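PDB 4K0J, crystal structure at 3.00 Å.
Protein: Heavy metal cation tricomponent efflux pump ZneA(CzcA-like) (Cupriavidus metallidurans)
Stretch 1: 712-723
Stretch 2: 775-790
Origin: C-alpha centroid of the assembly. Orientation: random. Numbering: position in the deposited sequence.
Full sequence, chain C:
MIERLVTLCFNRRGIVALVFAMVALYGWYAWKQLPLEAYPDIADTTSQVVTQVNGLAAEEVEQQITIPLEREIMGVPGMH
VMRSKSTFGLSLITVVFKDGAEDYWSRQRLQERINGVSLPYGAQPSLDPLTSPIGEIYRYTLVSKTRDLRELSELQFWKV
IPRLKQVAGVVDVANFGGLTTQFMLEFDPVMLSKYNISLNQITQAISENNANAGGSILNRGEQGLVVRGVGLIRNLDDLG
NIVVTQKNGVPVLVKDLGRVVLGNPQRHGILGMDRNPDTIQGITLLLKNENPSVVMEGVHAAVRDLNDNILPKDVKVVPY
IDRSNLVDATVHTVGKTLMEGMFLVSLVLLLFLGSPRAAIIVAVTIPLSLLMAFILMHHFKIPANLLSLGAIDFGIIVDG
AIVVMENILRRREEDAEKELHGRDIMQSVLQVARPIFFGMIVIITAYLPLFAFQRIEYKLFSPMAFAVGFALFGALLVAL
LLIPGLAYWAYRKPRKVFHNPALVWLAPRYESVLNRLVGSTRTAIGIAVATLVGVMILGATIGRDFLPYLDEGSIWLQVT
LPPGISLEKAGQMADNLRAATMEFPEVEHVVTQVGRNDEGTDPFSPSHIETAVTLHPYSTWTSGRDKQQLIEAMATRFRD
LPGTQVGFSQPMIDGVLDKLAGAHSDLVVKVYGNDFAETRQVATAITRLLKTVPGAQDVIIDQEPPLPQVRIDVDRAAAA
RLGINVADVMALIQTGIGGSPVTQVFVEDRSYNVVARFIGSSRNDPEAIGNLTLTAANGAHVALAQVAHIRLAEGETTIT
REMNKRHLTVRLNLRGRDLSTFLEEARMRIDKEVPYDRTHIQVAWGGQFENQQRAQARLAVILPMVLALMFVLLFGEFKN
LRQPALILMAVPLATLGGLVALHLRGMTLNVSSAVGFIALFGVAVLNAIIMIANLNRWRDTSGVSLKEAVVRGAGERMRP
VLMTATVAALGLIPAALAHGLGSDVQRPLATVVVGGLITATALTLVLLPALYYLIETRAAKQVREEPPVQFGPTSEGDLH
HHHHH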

ATOM      1  N   ILE C 712      -6.541  46.084 -16.819  1.00 32.90           N
ATOM      2  CA  ILE C 712      -7.888  46.618 -16.998  1.00 33.12           C
ATOM      3  C   ILE C 712      -8.752  46.395 -15.769  1.00 31.52           C
ATOM      4  O   ILE C 712      -9.274  45.311 -15.565  1.00 32.25           O
ATOM      5  CB  ILE C 712      -8.584  45.998 -18.221  1.00 31.76           C
ATOM      6  CG1 ILE C 712      -7.696  46.150 -19.459  1.00 31.42           C
ATOM      7  CG2 ILE C 712      -9.943  46.649 -18.427  1.00 32.00           C
ATOM      8  CD1 ILE C 712      -7.929  45.115 -20.514  1.00 32.07           C
ATOM      9  N   ASP C 713      -8.888  47.424 -14.942  1.00 35.73           N
ATOM     10  CA  ASP C 713      -9.803  47.351 -13.816  1.00 35.71           C
ATOM     11  C   ASP C 713     -11.162  47.801 -14.325  1.00 49.51           C
ATOM     12  O   ASP C 713     -11.241  48.484 -15.337  1.00 61.44           O
ATOM     13  CB  ASP C 713      -9.324  48.233 -12.664  1.00 33.25           C
ATOM     14  CG  ASP C 713      -7.975  47.795 -12.114  1.00 45.61           C
ATOM     15  OD1 ASP C 713      -6.956  48.458 -12.404  1.00 56.36           O
ATOM     16  OD2 ASP C 713      -7.933  46.779 -11.393  1.00 48.99           O
ATOM     17  N   VAL C 714     -12.235  47.402 -13.655  1.00 57.81           N
ATOM     18  CA  VAL C 714     -13.562  47.827 -14.086  1.00 57.71           C
ATOM     19  C   VAL C 714     -14.147  48.876 -13.154  1.00 55.96           C
ATOM     20  O   VAL C 714     -14.050  48.756 -11.928  1.00 32.37           O
ATOM     21  CB  VAL C 714     -14.545  46.649 -14.218  1.00 56.94           C
ATOM     22  CG1 VAL C 714     -14.207  45.805 -15.435  1.00 43.26           C
ATOM     23  CG2 VAL C 714     -14.538  45.805 -12.956  1.00 65.04           C
ATOM     24  N   ASP C 715     -14.745  49.905 -13.751  1.00 60.23           N
ATOM     25  CA  ASP C 715     -15.395  50.974 -13.005  1.00 58.01           C
ATOM     26  C   ASP C 715     -16.806  50.526 -12.656  1.00 57.86           C
ATOM     27  O   ASP C 715     -17.653  50.345 -13.534  1.00 45.55           O
ATOM     28  CB  ASP C 715     -15.415  52.266 -13.834  1.00 58.81           C
ATOM     29  CG  ASP C 715     -15.876  53.484 -13.041  1.00 53.65           C
ATOM     30  OD1 ASP C 715     -16.870  53.378 -12.285  1.00 42.90           O
ATOM     31  OD2 ASP C 715     -15.250  54.562 -13.199  1.00 47.25           O
ATOM     32  N   ARG C 716     -17.046  50.337 -11.362  1.00 62.01           N
ATOM     33  CA  ARG C 716     -18.331  49.850 -10.883  1.00 61.13           C
ATOM     34  C   ARG C 716     -19.460  50.828 -11.188  1.00 55.63           C
ATOM     35  O   ARG C 716     -20.376  50.504 -11.940  1.00 35.62           O
ATOM     36  CB  ARG C 716     -18.266  49.557  -9.382  1.00 70.98           C
ATOM     37  CG  ARG C 716     -17.407  48.350  -9.020  1.00 81.59           C
ATOM     38  CD  ARG C 716     -18.075  47.038  -9.419  1.00 90.69           C
ATOM     39  NE  ARG C 716     -17.159  45.905  -9.313  1.00 92.18           N
ATOM     40  CZ  ARG C 716     -17.530  44.630  -9.380  1.00 86.32           C
ATOM     41  NH1 ARG C 716     -16.623  43.668  -9.275  1.00 82.68           N
ATOM     42  NH2 ARG C 716     -18.807  44.314  -9.543  1.00 85.42           N
ATOM     43  N   ALA C 717     -19.381  52.025 -10.612  1.00 57.82           N
ATOM     44  CA  ALA C 717     -20.407  53.047 -10.810  1.00 66.63           C
ATOM     45  C   ALA C 717     -20.627  53.435 -12.280  1.00 68.08           C
ATOM     46  O   ALA C 717     -21.740  53.803 -12.670  1.00 36.27           O
ATOM     47  CB  ALA C 717     -20.092  54.282  -9.975  1.00 76.61           C
ATOM     48  N   ALA C 718     -19.578  53.358 -13.093  1.00 34.26           N
ATOM     49  CA  ALA C 718     -19.723  53.667 -14.513  1.00 53.51           C
ATOM     50  C   ALA C 718     -20.629  52.659 -15.200  1.00 60.51           C
ATOM     51  O   ALA C 718     -21.534  53.036 -15.937  1.00 60.98           O
ATOM     52  CB  ALA C 718     -18.377  53.714 -15.198  1.00 51.79           C
ATOM     53  N   ALA C 719     -20.380  51.376 -14.950  1.00 66.48           N
ATOM     54  CA  ALA C 719     -21.181  50.303 -15.530  1.00 56.49           C
ATOM     55  C   ALA C 719     -22.489  50.151 -14.764  1.00 55.93           C
ATOM     56  O   ALA C 719     -23.358  49.361 -15.136  1.00 56.24           O
ATOM     57  CB  ALA C 719     -20.403  48.996 -15.535  1.00 49.68           C
ATOM     58  N   ALA C 720     -22.614  50.908 -13.683  1.00 37.35           N
ATOM     59  CA  ALA C 720     -23.845  50.958 -12.920  1.00 53.87           C
ATOM     60  C   ALA C 720     -24.723  52.058 -13.496  1.00 62.75           C
ATOM     61  O   ALA C 720     -25.928  52.100 -13.255  1.00 66.83           O
ATOM     62  CB  ALA C 720     -23.548  51.226 -11.456  1.00 50.09           C
ATOM     63  N   ARG C 721     -24.106  52.949 -14.263  1.00 61.41           N
ATOM     64  CA  ARG C 721     -24.833  54.028 -14.917  1.00 62.75           C
ATOM     65  C   ARG C 721     -24.966  53.773 -16.412  1.00 62.79           C
ATOM     66  O   ARG C 721     -25.535  54.590 -17.136  1.00 67.20           O
ATOM     67  CB  ARG C 721     -24.147  55.372 -14.669  1.00 66.31           C
ATOM     68  CG  ARG C 721     -24.229  55.837 -13.230  1.00 72.39           C
ATOM     69  CD  ARG C 721     -23.511  57.153 -13.024  1.00 73.91           C
ATOM     70  NE  ARG C 721     -22.120  56.985 -12.609  1.00 72.44           N
ATOM     71  CZ  ARG C 721     -21.077  57.032 -13.431  1.00 67.63           C
ATOM     72  NH1 ARG C 721     -19.849  56.872 -12.953  1.00 68.05           N
ATOM     73  NH2 ARG C 721     -21.257  57.240 -14.727  1.00 35.01           N
ATOM     74  N   LEU C 722     -24.440  52.639 -16.870  1.00 53.62           N
ATOM     75  CA  LEU C 722     -24.525  52.275 -18.280  1.00 56.39           C
ATOM     76  C   LEU C 722     -25.137  50.894 -18.460  1.00 66.61           C
ATOM     77  O   LEU C 722     -25.298  50.424 -19.588  1.00 78.46           O
ATOM     78  CB  LEU C 722     -23.148  52.317 -18.950  1.00 59.84           C
ATOM     79  CG  LEU C 722     -22.436  53.668 -19.052  1.00 72.12           C
ATOM     80  CD1 LEU C 722     -21.230  53.574 -19.972  1.00 67.43           C
ATOM     81  CD2 LEU C 722     -23.390  54.751 -19.530  1.00 80.82           C
ATOM     82  N   GLY C 723     -25.472  50.248 -17.349  1.00 60.90           N
ATOM     83  CA  GLY C 723     -26.044  48.914 -17.389  1.00 61.39           C
ATOM     84  C   GLY C 723     -25.137  47.920 -18.091  1.00 63.36           C
ATOM     85  O   GLY C 723     -25.422  47.495 -19.214  1.00 62.05           O
ATOM     86  N   THR C 775     -21.834  45.910 -26.111  1.00 86.07           N
ATOM     87  CA  THR C 775     -23.195  46.424 -25.956  1.00 95.59           C
ATOM     88  C   THR C 775     -23.652  46.525 -24.498  1.00 97.87           C
ATOM     89  O   THR C 775     -22.980  46.035 -23.589  1.00 99.64           O
ATOM     90  CB  THR C 775     -24.206  45.596 -26.761  1.00103.40           C
ATOM     91  OG1 THR C 775     -24.013  44.206 -26.479  1.00106.22           O
ATOM     92  CG2 THR C 775     -24.011  45.830 -28.249  1.00109.29           C
ATOM     93  N   ALA C 776     -24.799  47.164 -24.287  1.00 93.97           N
ATOM     94  CA  ALA C 776     -25.298  47.433 -22.942  1.00 92.75           C
ATOM     95  C   ALA C 776     -26.743  46.979 -22.762  1.00100.74           C
ATOM     96  O   ALA C 776     -27.240  46.133 -23.510  1.00109.06           O
ATOM     97  CB  ALA C 776     -25.170  48.913 -22.622  1.00 90.44           C
ATOM     98  N   ALA C 777     -27.411  47.549 -21.760  1.00 94.20           N
ATOM     99  CA  ALA C 777     -28.802  47.213 -21.467  1.00 90.70           C
ATOM    100  C   ALA C 777     -29.772  48.012 -22.334  1.00 94.03           C
ATOM    101  O   ALA C 777     -30.924  47.619 -22.517  1.00 93.07           O
ATOM    102  CB  ALA C 777     -29.101  47.437 -19.992  1.00 84.63           C
ATOM    103  N   ASN C 778     -29.296  49.135 -22.863  1.00 99.31           N
ATOM    104  CA  ASN C 778     -30.110  49.994 -23.716  1.00106.47           C
ATOM    105  C   ASN C 778     -30.097  49.552 -25.176  1.00119.82           C
ATOM    106  O   ASN C 778     -30.690  50.204 -26.035  1.00121.51           O
ATOM    107  CB  ASN C 778     -29.654  51.451 -23.600  1.00103.60           C
ATOM    108  CG  ASN C 778     -28.147  51.593 -23.661  1.00101.95           C
ATOM    109  OD1 ASN C 778     -27.547  51.538 -24.734  1.00105.60           O
ATOM    110  ND2 ASN C 778     -27.524  51.777 -22.501  1.00 96.78           N
ATOM    111  N   GLY C 779     -29.415  48.442 -25.448  1.00132.41           N
ATOM    112  CA  GLY C 779     -29.362  47.886 -26.787  1.00140.09           C
ATOM    113  C   GLY C 779     -28.518  48.704 -27.746  1.00138.51           C
ATOM    114  O   GLY C 779     -28.856  48.842 -28.921  1.00139.72           O
ATOM    115  N   ALA C 780     -27.415  49.245 -27.241  1.00130.27           N
ATOM    116  CA  ALA C 780     -26.516  50.048 -28.060  1.00120.03           C
ATOM    117  C   ALA C 780     -25.076  49.896 -27.589  1.00 99.96           C
ATOM    118  O   ALA C 780     -24.821  49.744 -26.395  1.00103.63           O
ATOM    119  CB  ALA C 780     -26.938  51.507 -28.034  1.00126.03           C
ATOM    120  N   HIS C 781     -24.142  49.940 -28.534  1.00 79.35           N
ATOM    121  CA  HIS C 781     -22.726  49.751 -28.236  1.00 81.83           C
ATOM    122  C   HIS C 781     -22.188  50.732 -27.190  1.00 73.33           C
ATOM    123  O   HIS C 781     -22.663  51.864 -27.081  1.00 76.45           O
ATOM    124  CB  HIS C 781     -21.897  49.855 -29.518  1.00 99.71           C
ATOM    125  CG  HIS C 781     -22.006  51.183 -30.203  1.00115.87           C
ATOM    126  ND1 HIS C 781     -22.879  51.414 -31.244  1.00121.53           N
ATOM    127  CD2 HIS C 781     -21.354  52.352 -29.992  1.00118.65           C
ATOM    128  CE1 HIS C 781     -22.759  52.667 -31.647  1.00120.75           C
ATOM    129  NE2 HIS C 781     -21.842  53.257 -30.903  1.00119.54           N
ATOM    130  N   VAL C 782     -21.200  50.282 -26.420  1.00 67.05           N
ATOM    131  CA  VAL C 782     -20.520  51.122 -25.436  1.00 66.73           C
ATOM    132  C   VAL C 782     -19.023  50.830 -25.442  1.00 66.51           C
ATOM    133  O   VAL C 782     -18.612  49.689 -25.245  1.00 70.24           O
ATOM    134  CB  VAL C 782     -21.059  50.894 -24.007  1.00 55.42           C
ATOM    135  CG1 VAL C 782     -20.137  51.531 -22.987  1.00 49.37           C
ATOM    136  CG2 VAL C 782     -22.459  51.458 -23.865  1.00 60.10           C
ATOM    137  N   ALA C 783     -18.211  51.858 -25.672  1.00 64.25           N
ATOM    138  CA  ALA C 783     -16.763  51.688 -25.728  1.00 63.69           C
ATOM    139  C   ALA C 783     -16.225  51.232 -24.383  1.00 52.39           C
ATOM    140  O   ALA C 783     -16.766  51.588 -23.341  1.00 44.40           O
ATOM    141  CB  ALA C 783     -16.091  52.975 -26.158  1.00 72.76           C
ATOM    142  N   LEU C 784     -15.160  50.438 -24.417  1.00 49.89           N
ATOM    143  CA  LEU C 784     -14.609  49.834 -23.211  1.00 50.15           C
ATOM    144  C   LEU C 784     -13.988  50.858 -22.256  1.00 54.18           C
ATOM    145  O   LEU C 784     -14.068  50.706 -21.036  1.00 59.70           O
ATOM    146  CB  LEU C 784     -13.577  48.766 -23.584  1.00 52.35           C
ATOM    147  CG  LEU C 784     -12.894  48.061 -22.411  1.00 46.79           C
ATOM    148  CD1 LEU C 784     -13.921  47.273 -21.616  1.00 43.28           C
ATOM    149  CD2 LEU C 784     -11.754  47.174 -22.888  1.00 37.54           C
ATOM    150  N   ALA C 785     -13.380  51.905 -22.808  1.00 44.35           N
ATOM    151  CA  ALA C 785     -12.708  52.915 -21.992  1.00 33.31           C
ATOM    152  C   ALA C 785     -13.701  53.839 -21.284  1.00 34.09           C
ATOM    153  O   ALA C 785     -13.320  54.831 -20.658  1.00 38.44           O
ATOM    154  CB  ALA C 785     -11.742  53.721 -22.841  1.00 30.81           C
ATOM    155  N   GLN C 786     -14.978  53.490 -21.381  1.00 41.44           N
ATOM    156  CA  GLN C 786     -16.056  54.284 -20.819  1.00 40.65           C
ATOM    157  C   GLN C 786     -16.430  53.764 -19.436  1.00 48.38           C
ATOM    158  O   GLN C 786     -17.113  54.445 -18.672  1.00 58.99           O
ATOM    159  CB  GLN C 786     -17.268  54.216 -21.748  1.00 31.99           C
ATOM    160  CG  GLN C 786     -18.143  55.449 -21.760  1.00 52.25           C
ATOM    161  CD  GLN C 786     -19.062  55.486 -22.969  1.00 55.19           C
ATOM    162  OE1 GLN C 786     -18.741  54.950 -24.032  1.00 33.37           O
ATOM    163  NE2 GLN C 786     -20.215  56.124 -22.810  1.00 55.35           N
ATOM    164  N   VAL C 787     -15.979  52.554 -19.116  1.00 44.52           N
ATOM    165  CA  VAL C 787     -16.351  51.909 -17.859  1.00 48.08           C
ATOM    166  C   VAL C 787     -15.209  51.112 -17.231  1.00 54.51           C
ATOM    167  O   VAL C 787     -15.418  50.372 -16.270  1.00 60.10           O
ATOM    168  CB  VAL C 787     -17.544  50.940 -18.051  1.00 47.56           C
ATOM    169  CG1 VAL C 787     -18.861  51.701 -18.152  1.00 45.56           C
ATOM    170  CG2 VAL C 787     -17.323  50.047 -19.267  1.00 41.52           C
ATOM    171  N   ALA C 788     -14.006  51.250 -17.774  1.00 50.87           N
ATOM    172  CA  ALA C 788     -12.889  50.440 -17.308  1.00 31.25           C
ATOM    173  C   ALA C 788     -11.573  51.185 -17.401  1.00 35.72           C
ATOM    174  O   ALA C 788     -11.253  51.772 -18.432  1.00 44.11           O
ATOM    175  CB  ALA C 788     -12.811  49.162 -18.101  1.00 31.96           C
ATOM    176  N   HIS C 789     -10.810  51.159 -16.317  1.00 39.93           N
ATOM    177  CA  HIS C 789      -9.489  51.757 -16.308  1.00 47.56           C
ATOM    178  C   HIS C 789      -8.474  50.824 -16.955  1.00 54.29           C
ATOM    179  O   HIS C 789      -7.982  49.884 -16.318  1.00 53.94           O
ATOM    180  CB  HIS C 789      -9.062  52.089 -14.881  1.00 57.52           C
ATOM    181  CG  HIS C 789      -7.948  53.086 -14.805  1.00 61.60           C
ATOM    182  ND1 HIS C 789      -7.289  53.551 -15.923  1.00 61.62           N
ATOM    183  CD2 HIS C 789      -7.380  53.710 -13.747  1.00 59.37           C
ATOM    184  CE1 HIS C 789      -6.361  54.418 -15.557  1.00 62.51           C
ATOM    185  NE2 HIS C 789      -6.394  54.531 -14.241  1.00 60.38           N
ATOM    186  N   ILE C 790      -8.188  51.087 -18.229  1.00 57.31           N
ATOM    187  CA  ILE C 790      -7.131  50.406 -18.968  1.00 46.36           C
ATOM    188  C   ILE C 790      -5.845  51.203 -18.802  1.00 35.42           C
ATOM    189  O   ILE C 790      -5.706  52.295 -19.346  1.00 39.45           O
ATOM    190  CB  ILE C 790      -7.453  50.306 -20.477  1.00 29.17           C
ATOM    191  CG1 ILE C 790      -8.631  49.365 -20.731  1.00 30.23           C
ATOM    192  CG2 ILE C 790      -6.247  49.813 -21.252  1.00 29.03           C
ATOM    193  CD1 ILE C 790      -9.972  50.047 -20.814  1.00 30.46           C
TER

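Strands 712-714 and 788-790 run antiparallel, and the pair Asp713 and His789 ties them by backbone: Asp713 N donates to His789 O (3.0 Å), while the return bond from His789 N to Asp713 O (2.9 Å) is weak, its angle only 120°. A third bond, Asp715 N to Val787 O at 2.6 Å, carries the pairing past the strand. Ile712, Val714, Ala788 and Ile790 share one face of the sheet. There Ile712, chi1 m and chi2 t, sets CG1 3.6 Å from Ile790 CG1 and CG2 3.8 Å from Ala788 CB; the methyl of Ala788 gives Ile712 CG2 an apolar surface to rest on. The polar Asp713 and His789 occupy the other face, where the t rotamer of His789 leads its ring away to an exposed position.

Asp715 is a classic N-cap: with chi1 t, its OD1 accepts from Ala718 N (2.8 Å), satisfying an amide at the start of the weakly bonded helix. The helix then offers Ala718, whose CB lies 3.6 Å from Val787 CG1. Leu722, in the common m,t rotamer, brings CD1 to 3.5 Å from the same Val787 CG1 and 3.8 Å from Val782 CG1, an apolar cluster suited to branched aliphatic side chains. Gly723 has positive phi, and a CB there would clash with Ala777 CB.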